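Local coordinates for protein nourseothricin acetyltransferase (Streptomyces noursei, PDB 5C82) that probably acetylates the streptothricin antibiotic nourseothricin, with acetyl coenzyme A as the likely acetyl donor, and so confers resistance to it, at residues T169-G174 with E180-M185; F45-V50 with F162-L167. The protein carries 1 engineered substitution. One frame throughout, in Å; residues are numbered along the deposited sequence.

Interaction 1 of 2, residues T169-G174 with E180-M185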
loop_
_atom_site.group_PDB
_atom_site.type_symbol
_atom_site.label_atom_id
_atom_site.label_comp_id
_atom_site.label_asym_id
_atom_site.label_seq_id
_atom_site.Cartn_x
_atom_site.Cartn_y
_atom_site.Cartn_z
ATOM N N THR A 169 0.190 -6.931 -6.221
ATOM C CA THR A 169 0.652 -8.258 -6.639
ATOM C C THR A 169 2.101 -8.533 -6.281
ATOM O O THR A 169 2.570 -9.670 -6.399
ATOM C CB THR A 169 0.431 -8.450 -8.172
ATOM O OG1 THR A 169 1.219 -7.491 -8.873
ATOM C CG2 THR A 169 -1.034 -8.349 -8.584
ATOM N N ALA A 170 2.829 -7.487 -5.895
ATOM C CA ALA A 170 4.256 -7.569 -5.611
ATOM C C ALA A 170 4.588 -7.559 -4.118
ATOM O O ALA A 170 5.740 -7.807 -3.772
ATOM C CB ALA A 170 4.967 -6.423 -6.328
ATOM N N LEU A 171 3.585 -7.284 -3.230
ATOM C CA LEU A 171 3.757 -7.200 -1.772
ATOM C C LEU A 171 4.477 -8.388 -1.152
ATOM O O LEU A 171 5.294 -8.177 -0.253
ATOM C CB LEU A 171 2.443 -6.923 -0.985
ATOM C CG LEU A 171 2.698 -6.350 0.464
ATOM C CD1 LEU A 171 3.336 -4.908 0.448
ATOM C CD2 LEU A 171 1.447 -6.394 1.351
ATOM N N TYR A 172 4.194 -9.612 -1.628
ATOM C CA TYR A 172 4.776 -10.833 -1.073
ATOM C C TYR A 172 5.954 -11.418 -1.835
ATOM O O TYR A 172 6.365 -12.541 -1.511
ATOM C CB TYR A 172 3.690 -11.904 -0.905
ATOM C CG TYR A 172 2.567 -11.473 0.005
ATOM C CD1 TYR A 172 2.818 -11.083 1.318
ATOM C CD2 TYR A 172 1.244 -11.518 -0.424
ATOM C CE1 TYR A 172 1.783 -10.695 2.167
ATOM C CE2 TYR A 172 0.200 -11.141 0.417
ATOM C CZ TYR A 172 0.477 -10.704 1.702
ATOM O OH TYR A 172 -0.549 -10.354 2.538
ATOM N N ASP A 173 6.493 -10.698 -2.828
ATOM C CA ASP A 173 7.646 -11.187 -3.593
ATOM C C ASP A 173 8.876 -11.300 -2.660
ATOM O O ASP A 173 9.166 -10.375 -1.899
ATOM C CB ASP A 173 7.929 -10.289 -4.810
ATOM C CG ASP A 173 9.136 -10.711 -5.634
ATOM O OD1 ASP A 173 10.272 -10.286 -5.294
ATOM O OD2 ASP A 173 8.952 -11.482 -6.607
ATOM N N GLY A 174 9.518 -12.468 -2.680
ATOM C CA GLY A 174 10.693 -12.762 -1.869
ATOM C C GLY A 174 10.395 -13.166 -0.438
ATOM O O GLY A 174 11.313 -13.270 0.374
ATOM N N GLU A 180 1.305 -15.354 -3.698
ATOM C CA GLU A 180 0.065 -14.735 -3.234
ATOM C C GLU A 180 0.088 -13.237 -3.565
ATOM O O GLU A 180 1.155 -12.666 -3.799
ATOM C CB GLU A 180 -0.128 -14.945 -1.725
ATOM C CG GLU A 180 -0.244 -16.407 -1.315
ATOM C CD GLU A 180 -0.033 -16.667 0.164
ATOM O OE1 GLU A 180 -0.516 -15.868 1.000
ATOM O OE2 GLU A 180 0.603 -17.695 0.487
ATOM N N GLN A 181 -1.089 -12.596 -3.611
ATOM C CA GLN A 181 -1.158 -11.154 -3.905
ATOM C C GLN A 181 -1.857 -10.491 -2.735
ATOM O O GLN A 181 -2.731 -11.112 -2.095
ATOM C CB GLN A 181 -1.920 -10.870 -5.221
ATOM C CG GLN A 181 -1.277 -11.502 -6.504
ATOM C CD GLN A 181 -1.440 -13.002 -6.577
ATOM O OE1 GLN A 181 -2.544 -13.548 -6.372
ATOM N NE2 GLN A 181 -0.330 -13.710 -6.755
ATOM N N ALA A 182 -1.475 -9.250 -2.431
ATOM C CA ALA A 182 -2.160 -8.545 -1.345
ATOM C C ALA A 182 -3.451 -7.917 -1.904
ATOM O O ALA A 182 -3.416 -7.294 -2.946
ATOM C CB ALA A 182 -1.250 -7.478 -0.758
ATOM N N LEU A 183 -4.584 -8.149 -1.273
ATOM C CA LEU A 183 -5.833 -7.538 -1.719
ATOM C C LEU A 183 -6.204 -6.467 -0.715
ATOM O O LEU A 183 -6.075 -6.674 0.509
ATOM C CB LEU A 183 -6.981 -8.549 -1.889
ATOM C CG LEU A 183 -6.765 -9.764 -2.809
ATOM C CD1 LEU A 183 -8.026 -10.605 -2.852
ATOM C CD2 LEU A 183 -6.288 -9.365 -4.257
ATOM N N TYR A 184 -6.640 -5.316 -1.235
ATOM C CA TYR A 184 -6.998 -4.168 -0.416
ATOM C C TYR A 184 -8.497 -3.948 -0.371
ATOM O O TYR A 184 -9.160 -4.035 -1.401
ATOM C CB TYR A 184 -6.231 -2.919 -0.883
ATOM C CG TYR A 184 -4.717 -3.069 -0.820
ATOM C CD1 TYR A 184 -4.113 -3.816 0.186
ATOM C CD2 TYR A 184 -3.888 -2.363 -1.691
ATOM C CE1 TYR A 184 -2.730 -3.908 0.284
ATOM C CE2 TYR A 184 -2.500 -2.462 -1.607
ATOM C CZ TYR A 184 -1.928 -3.247 -0.625
ATOM O OH TYR A 184 -0.564 -3.338 -0.495
HETATM N N MSE A 185 -9.051 -3.775 0.851
HETATM C CA MSE A 185 -10.493 -3.558 1.015
HETATM C C MSE A 185 -10.748 -2.379 1.921
HETATM O O MSE A 185 -10.007 -2.144 2.880
HETATM C CB MSE A 185 -11.219 -4.825 1.524
HETATM C CG MSE A 185 -10.953 -6.086 0.671
HETATM SE SE MSE A 185 -11.910 -7.629 1.306
HETATM C CE MSE A 185 -13.779 -7.142 0.651
HETATM O O HOH W 1 2.315 -12.890 -7.191
HETATM O O HOH W 2 2.990 -10.816 -3.966
#

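Interaction 2 of 2, residues F45-V50 with F162-L167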
loop_
_atom_site.group_PDB
_atom_site.type_symbol
_atom_site.label_atom_id
_atom_site.label_comp_id
_atom_site.label_asym_id
_atom_site.label_seq_id
_atom_site.Cartn_x
_atom_site.Cartn_y
_atom_site.Cartn_z
ATOM N N PHE A 45 -6.544 -5.589 -13.605
ATOM C CA PHE A 45 -6.535 -6.859 -12.889
ATOM C C PHE A 45 -7.909 -7.394 -12.734
ATOM O O PHE A 45 -8.839 -6.629 -12.520
ATOM C CB PHE A 45 -5.897 -6.716 -11.486
ATOM C CG PHE A 45 -4.517 -6.128 -11.508
ATOM C CD1 PHE A 45 -3.403 -6.935 -11.708
ATOM C CD2 PHE A 45 -4.324 -4.756 -11.346
ATOM C CE1 PHE A 45 -2.119 -6.377 -11.782
ATOM C CE2 PHE A 45 -3.040 -4.207 -11.387
ATOM C CZ PHE A 45 -1.948 -5.021 -11.606
ATOM N N THR A 46 -8.026 -8.710 -12.753
ATOM C CA THR A 46 -9.280 -9.399 -12.509
ATOM C C THR A 46 -9.088 -10.449 -11.411
ATOM O O THR A 46 -8.034 -11.067 -11.312
ATOM C CB THR A 46 -9.927 -9.915 -13.810
ATOM O OG1 THR A 46 -11.225 -10.402 -13.486
ATOM C CG2 THR A 46 -9.142 -11.022 -14.466
ATOM N N LEU A 47 -10.118 -10.623 -10.586
ATOM C CA LEU A 47 -10.154 -11.569 -9.483
ATOM C C LEU A 47 -11.270 -12.537 -9.751
ATOM O O LEU A 47 -12.363 -12.126 -10.103
ATOM C CB LEU A 47 -10.435 -10.868 -8.136
ATOM C CG LEU A 47 -9.252 -10.290 -7.362
ATOM C CD1 LEU A 47 -8.652 -9.051 -8.071
ATOM C CD2 LEU A 47 -9.700 -9.894 -5.986
ATOM N N ARG A 48 -11.000 -13.821 -9.577
ATOM C CA ARG A 48 -11.998 -14.858 -9.754
ATOM C C ARG A 48 -11.780 -15.892 -8.689
ATOM O O ARG A 48 -10.671 -16.401 -8.561
ATOM C CB ARG A 48 -11.874 -15.494 -11.149
ATOM C CG ARG A 48 -13.031 -16.428 -11.520
ATOM C CD ARG A 48 -13.005 -16.848 -12.990
ATOM N NE ARG A 48 -11.739 -17.476 -13.378
ATOM C CZ ARG A 48 -11.574 -18.778 -13.601
ATOM N NH1 ARG A 48 -12.600 -19.616 -13.493
ATOM N NH2 ARG A 48 -10.381 -19.253 -13.944
ATOM N N GLU A 49 -12.829 -16.211 -7.933
ATOM C CA GLU A 49 -12.796 -17.267 -6.924
ATOM C C GLU A 49 -12.807 -18.626 -7.641
ATOM O O GLU A 49 -13.680 -18.894 -8.462
ATOM C CB GLU A 49 -13.976 -17.155 -5.969
ATOM C CG GLU A 49 -13.759 -17.983 -4.710
ATOM C CD GLU A 49 -14.839 -17.828 -3.666
ATOM O OE1 GLU A 49 -15.806 -17.075 -3.917
ATOM O OE2 GLU A 49 -14.704 -18.429 -2.576
ATOM N N VAL A 50 -11.768 -19.424 -7.391
ATOM C CA VAL A 50 -11.563 -20.723 -8.003
ATOM C C VAL A 50 -11.447 -21.828 -6.952
ATOM O O VAL A 50 -10.835 -21.603 -5.901
ATOM C CB VAL A 50 -10.341 -20.740 -8.976
ATOM C CG1 VAL A 50 -10.627 -19.968 -10.275
ATOM C CG2 VAL A 50 -9.065 -20.237 -8.304
ATOM N N PHE A 162 -17.070 -4.001 3.875
ATOM C CA PHE A 162 -15.887 -3.704 3.050
ATOM C C PHE A 162 -16.120 -4.138 1.608
ATOM O O PHE A 162 -16.938 -5.034 1.337
ATOM C CB PHE A 162 -14.630 -4.440 3.586
ATOM C CG PHE A 162 -14.133 -3.901 4.908
ATOM C CD1 PHE A 162 -14.683 -4.345 6.113
ATOM C CD2 PHE A 162 -13.106 -2.966 4.953
ATOM C CE1 PHE A 162 -14.219 -3.840 7.340
ATOM C CE2 PHE A 162 -12.653 -2.449 6.185
ATOM C CZ PHE A 162 -13.201 -2.900 7.364
ATOM N N THR A 163 -15.423 -3.470 0.675
ATOM C CA THR A 163 -15.412 -3.834 -0.746
ATOM C C THR A 163 -13.972 -3.674 -1.225
ATOM O O THR A 163 -13.225 -2.871 -0.665
ATOM C CB THR A 163 -16.352 -2.970 -1.613
ATOM O OG1 THR A 163 -15.917 -1.625 -1.536
ATOM C CG2 THR A 163 -17.825 -3.084 -1.230
ATOM N N LEU A 164 -13.587 -4.424 -2.253
ATOM C CA LEU A 164 -12.260 -4.344 -2.853
ATOM C C LEU A 164 -11.971 -2.900 -3.280
ATOM O O LEU A 164 -12.794 -2.302 -3.961
ATOM C CB LEU A 164 -12.217 -5.276 -4.080
ATOM C CG LEU A 164 -10.872 -5.464 -4.759
ATOM C CD1 LEU A 164 -9.920 -6.344 -3.875
ATOM C CD2 LEU A 164 -11.070 -6.111 -6.100
ATOM N N CYS A 165 -10.826 -2.339 -2.867
ATOM C CA CYS A 165 -10.457 -0.972 -3.234
ATOM C C CYS A 165 -9.104 -0.924 -3.949
ATOM O O CYS A 165 -8.651 0.129 -4.364
ATOM C CB CYS A 165 -10.494 -0.046 -2.024
ATOM S SG CYS A 165 -9.164 -0.319 -0.840
ATOM N N GLY A 166 -8.468 -2.072 -4.067
ATOM C CA GLY A 166 -7.183 -2.176 -4.726
ATOM C C GLY A 166 -6.506 -3.490 -4.418
ATOM O O GLY A 166 -7.131 -4.412 -3.869
ATOM N N LEU A 167 -5.216 -3.567 -4.786
ATOM C CA LEU A 167 -4.377 -4.745 -4.605
ATOM C C LEU A 167 -2.913 -4.402 -4.846
ATOM O O LEU A 167 -2.624 -3.362 -5.435
ATOM C CB LEU A 167 -4.821 -5.912 -5.542
ATOM C CG LEU A 167 -4.497 -5.833 -7.057
ATOM C CD1 LEU A 167 -4.584 -7.191 -7.697
ATOM C CD2 LEU A 167 -5.496 -5.001 -7.791
#

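Interaction 1 of 2, residues T169-G174 with E180-M185
The carbonyl O of Thr169 takes bonds from two waters, and through them it is tied to Glu180 and Gln181. This is the loop end of the beta hairpin formed by strands 163-168 and 182-188 in a GNAT-family acetyltransferase. No direct hydrogen bond joins 169-174 to 180-185. Instead one water donates to Thr169 O at 2.7 Å and to Glu180 O at 2.6 Å, while accepting from Tyr172 N. It thus satisfies both carbonyls and bridges the two chain segments just beyond the last strand pairing. The second water accepts from Gln181 NE2 at 2.8 Å but gives Thr169 O only a weak bond; Gly179 O is a further partner of that amide nitrogen. A bend at chi2 (72°) turns the Gln181 amide so that NE2 reaches this water. Nearer the backbone, Gln181 CG lies 3.8 Å from both CA and CG2 of Thr169. The Thr169 hydroxyl is turned to Cys165 O of the second subunit.

A type I turn from Ala170 to Asp173, closed by Asp173 N to Ala170 O, brings Leu171 and Tyr172 against the returning chain. Tyr172 has CG beside its own N (chi1 -59°), which presents a ring edge, CD2, to Glu180 O at 3.6 Å. CE2 passes near the Gln181-Ala182 peptide, and the hydroxyl bonds to Glu145 on strand 141-147, anchoring the ring at its far end. Glu180 OE1 bonds to Thr147 on the same strand. Ala182 CB packs against both turn residues, 4.1 Å from Tyr172 CE2 and 3.6 Å from Leu171 CD2.

Interaction 2 of 2, residues F45-V50 with F162-L167
Leu47 and Leu164 reach toward each other tip to tip, with CD2 of Leu47 4.0 Å from CD2 of Leu164 and almost as near its CD1. Beside them Leu167 straddles the root of the Phe45 ring: its CD1 lies 4.0 Å from Phe45 CB, and its CD2 is 3.8 Å from Phe45 CD2. The leucine crosses the ring at a slant, and a longer 4.5 Å approach of Leu47 CD1 to Leu167 CD1 joins the two pairs. The contact is wholly apolar. Leu167 holds CG between its N and carbonyl carbon (chi1 74°), a crowded position that sends both methyls to Phe45.

Leu164 and Leu167 are three residues apart, yet both point at strand 44-58. The classic beta bulge at Cys165 and Gly166, which both face Tyr184, adds the extra residue that permits this. Leu183 on strand 182-188 touches Leu47, and Val38 on strand 34-40 touches Leu167. The strand segments run at 117° to one another with axes 9.5 Å apart and meet through side chains alone: a small antiparallel sheet laid against the strand outermost within this chain in the mixed sheet of a GNAT fold, which runs on into the second subunit.

In the fold
Strand 163-168 and strand 182-188 are neighbours in the mixed sheet, and they connect the two contacts: Tyr184 of interaction 1 makes probable hydrogen bonds to Cys165 and Gly166 of interaction 2. Interaction 1 lies at the hairpin's loop end, where waters bridge backbone carbonyls and polar side chains are anchored on strand 141-147. Interaction 2 joins residues more than a hundred positions apart, through leucines and a phenylalanine between two sheets. Both are partly buried, with two of seven touching residues buried in interaction 1 and two of four in interaction 2. Both meet the second subunit: residues 45-46 and 166-167 pair in an antiparallel ladder with its strand, Thr169 OG1 bonds to its Cys165 O, and Leu171 O accepts from its Asn103.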